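Local coordinates for protein novel immune-type receptor 11 (Ictalurus punctatus, PDB 2QTE) that probably acts as an immune receptor of the bony fish NITR family, whose V-type immunoglobulin extracellular domain is thought to take part in allogeneic recognition, at residues 19-24 and 91-96; 67-72 and 76-81. The protein carries 1 engineered substitution. One frame throughout, in Å; residues are numbered along the deposited sequence.

Contact 1 of 2, residues 19-24 and 91-96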
# COMPACT_ATOMS: atom_id res chain seq x y z
N MET A 19 -10.40 -13.13 4.46
CA MET A 19 -9.64 -12.67 3.28
C MET A 19 -8.31 -13.41 3.28
O MET A 19 -7.62 -13.47 4.28
CB MET A 19 -9.45 -11.16 3.30
CG MET A 19 -10.72 -10.44 3.47
SD MET A 19 -10.65 -8.66 3.65
CE MET A 19 -10.45 -8.45 5.44
N GLU A 20 -7.95 -13.96 2.14
CA GLU A 20 -6.90 -14.93 2.02
C GLU A 20 -5.57 -14.34 1.55
O GLU A 20 -5.54 -13.39 0.79
CB GLU A 20 -7.36 -15.97 1.01
CG GLU A 20 -8.35 -17.00 1.55
CD GLU A 20 -9.79 -16.69 1.19
OE1 GLU A 20 -10.70 -17.24 1.86
OE2 GLU A 20 -10.01 -15.89 0.24
N CYS A 21 -4.47 -14.90 2.04
CA CYS A 21 -3.15 -14.59 1.53
C CYS A 21 -2.34 -15.89 1.67
O CYS A 21 -2.30 -16.46 2.75
CB CYS A 21 -2.50 -13.50 2.36
SG CYS A 21 -0.79 -13.07 1.89
N SER A 22 -1.72 -16.36 0.59
CA SER A 22 -0.94 -17.60 0.68
C SER A 22 0.45 -17.37 1.27
O SER A 22 1.03 -16.28 1.18
CB SER A 22 -0.90 -18.35 -0.66
OG SER A 22 -0.11 -19.54 -0.59
N MET A 23 0.98 -18.42 1.88
CA MET A 23 2.25 -18.38 2.60
C MET A 23 3.33 -19.07 1.75
O MET A 23 4.52 -18.80 1.90
CB MET A 23 2.07 -19.12 3.94
CG MET A 23 3.14 -18.90 4.97
SD MET A 23 2.98 -17.27 5.68
CE MET A 23 2.16 -17.60 7.24
N SER A 24 2.90 -19.96 0.85
CA SER A 24 3.83 -20.87 0.19
C SER A 24 5.12 -20.18 -0.25
O SER A 24 6.22 -20.69 0.01
CB SER A 24 3.16 -21.69 -0.93
OG SER A 24 2.05 -21.01 -1.53
N TYR A 91 -7.56 -4.40 1.70
CA TYR A 91 -6.62 -5.06 2.55
C TYR A 91 -5.64 -5.75 1.61
O TYR A 91 -6.05 -6.57 0.76
CB TYR A 91 -7.30 -6.13 3.44
CG TYR A 91 -8.31 -5.55 4.44
CD1 TYR A 91 -9.58 -5.11 4.03
CD2 TYR A 91 -8.00 -5.49 5.80
CE1 TYR A 91 -10.52 -4.57 4.98
CE2 TYR A 91 -8.95 -5.00 6.76
CZ TYR A 91 -10.18 -4.54 6.33
OH TYR A 91 -11.08 -4.06 7.29
N PHE A 92 -4.37 -5.44 1.80
CA PHE A 92 -3.30 -5.90 0.93
C PHE A 92 -2.35 -6.74 1.77
O PHE A 92 -1.95 -6.33 2.85
CB PHE A 92 -2.49 -4.69 0.39
CG PHE A 92 -3.32 -3.55 -0.13
CD1 PHE A 92 -4.20 -3.75 -1.21
CD2 PHE A 92 -3.22 -2.29 0.45
CE1 PHE A 92 -4.96 -2.71 -1.72
CE2 PHE A 92 -4.04 -1.19 -0.02
CZ PHE A 92 -4.88 -1.40 -1.14
N CYS A 93 -1.96 -7.90 1.26
CA CYS A 93 -1.01 -8.75 1.92
C CYS A 93 0.31 -8.55 1.21
O CYS A 93 0.38 -8.66 0.02
CB CYS A 93 -1.45 -10.20 1.83
SG CYS A 93 -0.50 -11.30 2.82
N GLY A 94 1.34 -8.24 1.95
CA GLY A 94 2.63 -8.00 1.36
C GLY A 94 3.80 -8.36 2.22
O GLY A 94 3.71 -8.50 3.45
N GLU A 95 4.94 -8.46 1.57
CA GLU A 95 6.17 -8.81 2.24
C GLU A 95 7.24 -7.75 1.98
O GLU A 95 7.48 -7.42 0.83
CB GLU A 95 6.60 -10.17 1.70
CG GLU A 95 7.66 -10.80 2.52
CD GLU A 95 8.28 -12.01 1.87
OE1 GLU A 95 7.60 -12.73 1.10
OE2 GLU A 95 9.47 -12.23 2.15
N VAL A 96 7.86 -7.18 3.03
CA VAL A 96 8.99 -6.23 2.87
C VAL A 96 10.22 -7.02 2.42
O VAL A 96 10.59 -8.02 3.03
CB VAL A 96 9.31 -5.40 4.15
CG1 VAL A 96 10.73 -4.77 4.11
CG2 VAL A 96 8.25 -4.34 4.38
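The intersheet disulfide of the immunoglobulin V domain joins Cys21 to Cys93, their SG atoms 2.0 Å apart. Both residues turn their CB toward the opposing segment, and in both SG lies anti to the backbone N, which directs each sulfur across the gap; the bridge itself is twisted to -74° about the S-S bond. The backbones stay well separated, with CA of Cys21 6.2 Å from CA of Cys93, so this link between the sheets is made by side chains alone. Trp34 packs against Cys21, and Ser105 touches both cysteines.

Two residues before each cysteine, Met19 meets Tyr91 in a Met-aromatic contact. The methionine chain bends at its last torsion (chi3 -88°) and sets CE over the middle of one ring face, 3.6 Å from the centroid. SD lies obliquely to the same ring, 4.2 Å from its centroid. Tyr91 OH donates a hydrogen bond to Asp87 O, the tyrosine corner of Greek-key sandwiches, which helps fix the ring beneath the methyl group. A buried disulfide between the two sheets and a tyrosine two residues before its second cysteine are characteristic of the immunoglobulin beta sandwich, here of V-set type.

Contact 2 of 2, residues 67-72 and 76-81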
# COMPACT_ATOMS: atom_id res chain seq x y z
N PHE A 67 -11.48 -9.37 14.84
CA PHE A 67 -10.46 -9.84 13.91
C PHE A 67 -9.60 -10.94 14.51
O PHE A 67 -9.31 -10.92 15.72
CB PHE A 67 -9.54 -8.70 13.44
CG PHE A 67 -10.26 -7.65 12.58
CD1 PHE A 67 -11.22 -6.80 13.14
CD2 PHE A 67 -9.98 -7.54 11.25
CE1 PHE A 67 -11.91 -5.83 12.32
CE2 PHE A 67 -10.63 -6.58 10.43
CZ PHE A 67 -11.59 -5.73 10.96
N SER A 68 -9.16 -11.86 13.65
CA SER A 68 -8.24 -12.94 14.02
C SER A 68 -7.57 -13.33 12.74
O SER A 68 -7.83 -12.71 11.70
CB SER A 68 -8.95 -14.15 14.62
OG SER A 68 -9.93 -14.67 13.75
N MET A 69 -6.68 -14.29 12.81
CA MET A 69 -6.05 -14.82 11.62
C MET A 69 -5.92 -16.32 11.73
O MET A 69 -5.95 -16.88 12.82
CB MET A 69 -4.64 -14.24 11.45
CG MET A 69 -4.58 -12.77 11.12
SD MET A 69 -3.04 -12.21 10.38
CE MET A 69 -3.28 -12.97 8.79
N THR A 70 -5.82 -16.95 10.57
CA THR A 70 -5.42 -18.33 10.45
C THR A 70 -4.01 -18.31 9.88
O THR A 70 -3.80 -17.90 8.72
CB THR A 70 -6.42 -19.03 9.56
OG1 THR A 70 -7.70 -18.96 10.20
CG2 THR A 70 -6.04 -20.52 9.32
N VAL A 71 -3.03 -18.69 10.70
CA VAL A 71 -1.64 -18.68 10.25
C VAL A 71 -1.08 -20.09 10.37
O VAL A 71 -1.08 -20.68 11.46
CB VAL A 71 -0.79 -17.68 11.06
CG1 VAL A 71 0.70 -17.72 10.63
CG2 VAL A 71 -1.42 -16.23 10.96
N ASN A 72 -0.62 -20.64 9.24
CA ASN A 72 0.09 -21.92 9.22
C ASN A 72 1.17 -21.97 8.10
O ASN A 72 1.62 -20.93 7.64
CB ASN A 72 -0.89 -23.10 9.17
CG ASN A 72 -1.82 -23.09 7.95
OD1 ASN A 72 -1.39 -22.88 6.81
ND2 ASN A 72 -3.09 -23.36 8.20
N PHE A 76 -2.05 -17.26 5.53
CA PHE A 76 -1.89 -16.11 6.37
C PHE A 76 -3.19 -15.34 6.20
O PHE A 76 -3.21 -14.22 5.66
CB PHE A 76 -0.66 -15.35 5.91
CG PHE A 76 -0.26 -14.20 6.80
CD1 PHE A 76 0.15 -14.42 8.11
CD2 PHE A 76 -0.26 -12.90 6.31
CE1 PHE A 76 0.51 -13.38 8.93
CE2 PHE A 76 0.10 -11.85 7.14
CZ PHE A 76 0.49 -12.08 8.44
N ASP A 77 -4.30 -15.97 6.59
CA ASP A 77 -5.63 -15.42 6.24
C ASP A 77 -6.23 -14.60 7.37
O ASP A 77 -6.15 -14.99 8.52
CB ASP A 77 -6.60 -16.52 5.87
CG ASP A 77 -6.05 -17.47 4.80
OD1 ASP A 77 -5.10 -17.09 4.07
OD2 ASP A 77 -6.62 -18.57 4.67
N LEU A 78 -6.89 -13.50 7.02
CA LEU A 78 -7.45 -12.60 7.99
C LEU A 78 -8.97 -12.90 8.13
O LEU A 78 -9.66 -12.97 7.13
CB LEU A 78 -7.19 -11.18 7.46
CG LEU A 78 -7.58 -9.93 8.24
CD1 LEU A 78 -6.92 -9.90 9.60
CD2 LEU A 78 -7.18 -8.72 7.39
N ASN A 79 -9.49 -13.11 9.34
CA ASN A 79 -10.93 -13.34 9.53
C ASN A 79 -11.57 -12.18 10.30
O ASN A 79 -10.90 -11.51 11.08
CB ASN A 79 -11.16 -14.57 10.37
CG ASN A 79 -10.26 -15.72 9.99
OD1 ASN A 79 -10.32 -16.16 8.85
ND2 ASN A 79 -9.43 -16.20 10.92
N ILE A 80 -12.85 -11.93 10.03
CA ILE A 80 -13.68 -11.05 10.86
C ILE A 80 -14.92 -11.84 11.27
O ILE A 80 -15.55 -12.46 10.41
CB ILE A 80 -14.18 -9.78 10.13
CG1 ILE A 80 -13.04 -9.00 9.45
CG2 ILE A 80 -14.79 -8.84 11.12
CD1 ILE A 80 -12.47 -9.65 8.20
N ILE A 81 -15.26 -11.86 12.57
CA ILE A 81 -16.53 -12.47 12.96
C ILE A 81 -17.49 -11.29 13.20
O ILE A 81 -17.21 -10.42 14.03
CB ILE A 81 -16.41 -13.55 14.10
CG1 ILE A 81 -15.71 -14.83 13.54
CG2 ILE A 81 -17.82 -14.04 14.60
CD1 ILE A 81 -15.15 -15.77 14.60
O HOH W 1 -9.48 -18.43 8.14
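An antiparallel beta hairpin pairs strand 67-71 with strand 76-80, and four backbone hydrogen bonds satisfy the facing N-H and C=O groups of its two hydrogen-bonded pairs. Ser68 N gives to Asn79 O at 3.1 Å, and Asn79 N returns a bond to Ser68 O at 2.9 Å. Thr70 and Asp77 repeat the exchange. Phe76, Leu78 and Ile80 make backbone bonds to Cys21, Met19 and Val17, and Phe76 O accepts from Trp34 NE1.

On the face carrying Ser68, Thr70, Asp77 and Asn79, Asn79 ND2 donates to Ser68 OG at 3.3 Å, with the hydroxyl in the amide plane, and more weakly to Thr70 OG1. Asn79 OD1 accepts from a water 2.5 Å away and is also hydrogen-bonded to Thr18 OG1; that water lies 2.8 Å from Thr70 OG1. Asp77 OD1 takes the backbone N-H of Cys21.

The other face is apolar. Met69, bent at chi3 (72°), places CE centrally over the Phe76 ring as a CH-pi contact, 3.6 Å from its centroid; SD, over the same face at 4.3 Å, makes the Met-aromatic contact. Ile80 CG1 lies over the Phe67 ring toward its rim. One polar and one core-facing side are characteristic of a D-E hairpin in an immunoglobulin beta sandwich.

How the contacts relate
From the N terminus, the chain gives strand 7-10 to the larger sheet and strand 17-19 to the smaller, runs on through segment 19-24, makes strands 32-37, 44-49 and 56-58 of the larger sheet, and then forms contact 2, which closes the four-residue turn 72-75. It next enters strand 89-97, where contact 1 closes a long loop, so contact 2 is nested wholly inside it. Contact 2 supplies two of the three strands of the smaller sheet, strand 17-19 being the third; contact 1 ties that sheet's edge to the larger one. The two adjoin directly: Met19 N lies 2.8 Å from Leu78 O, and Cys21 O 2.9 Å from Phe76 N, both probable hydrogen bonds.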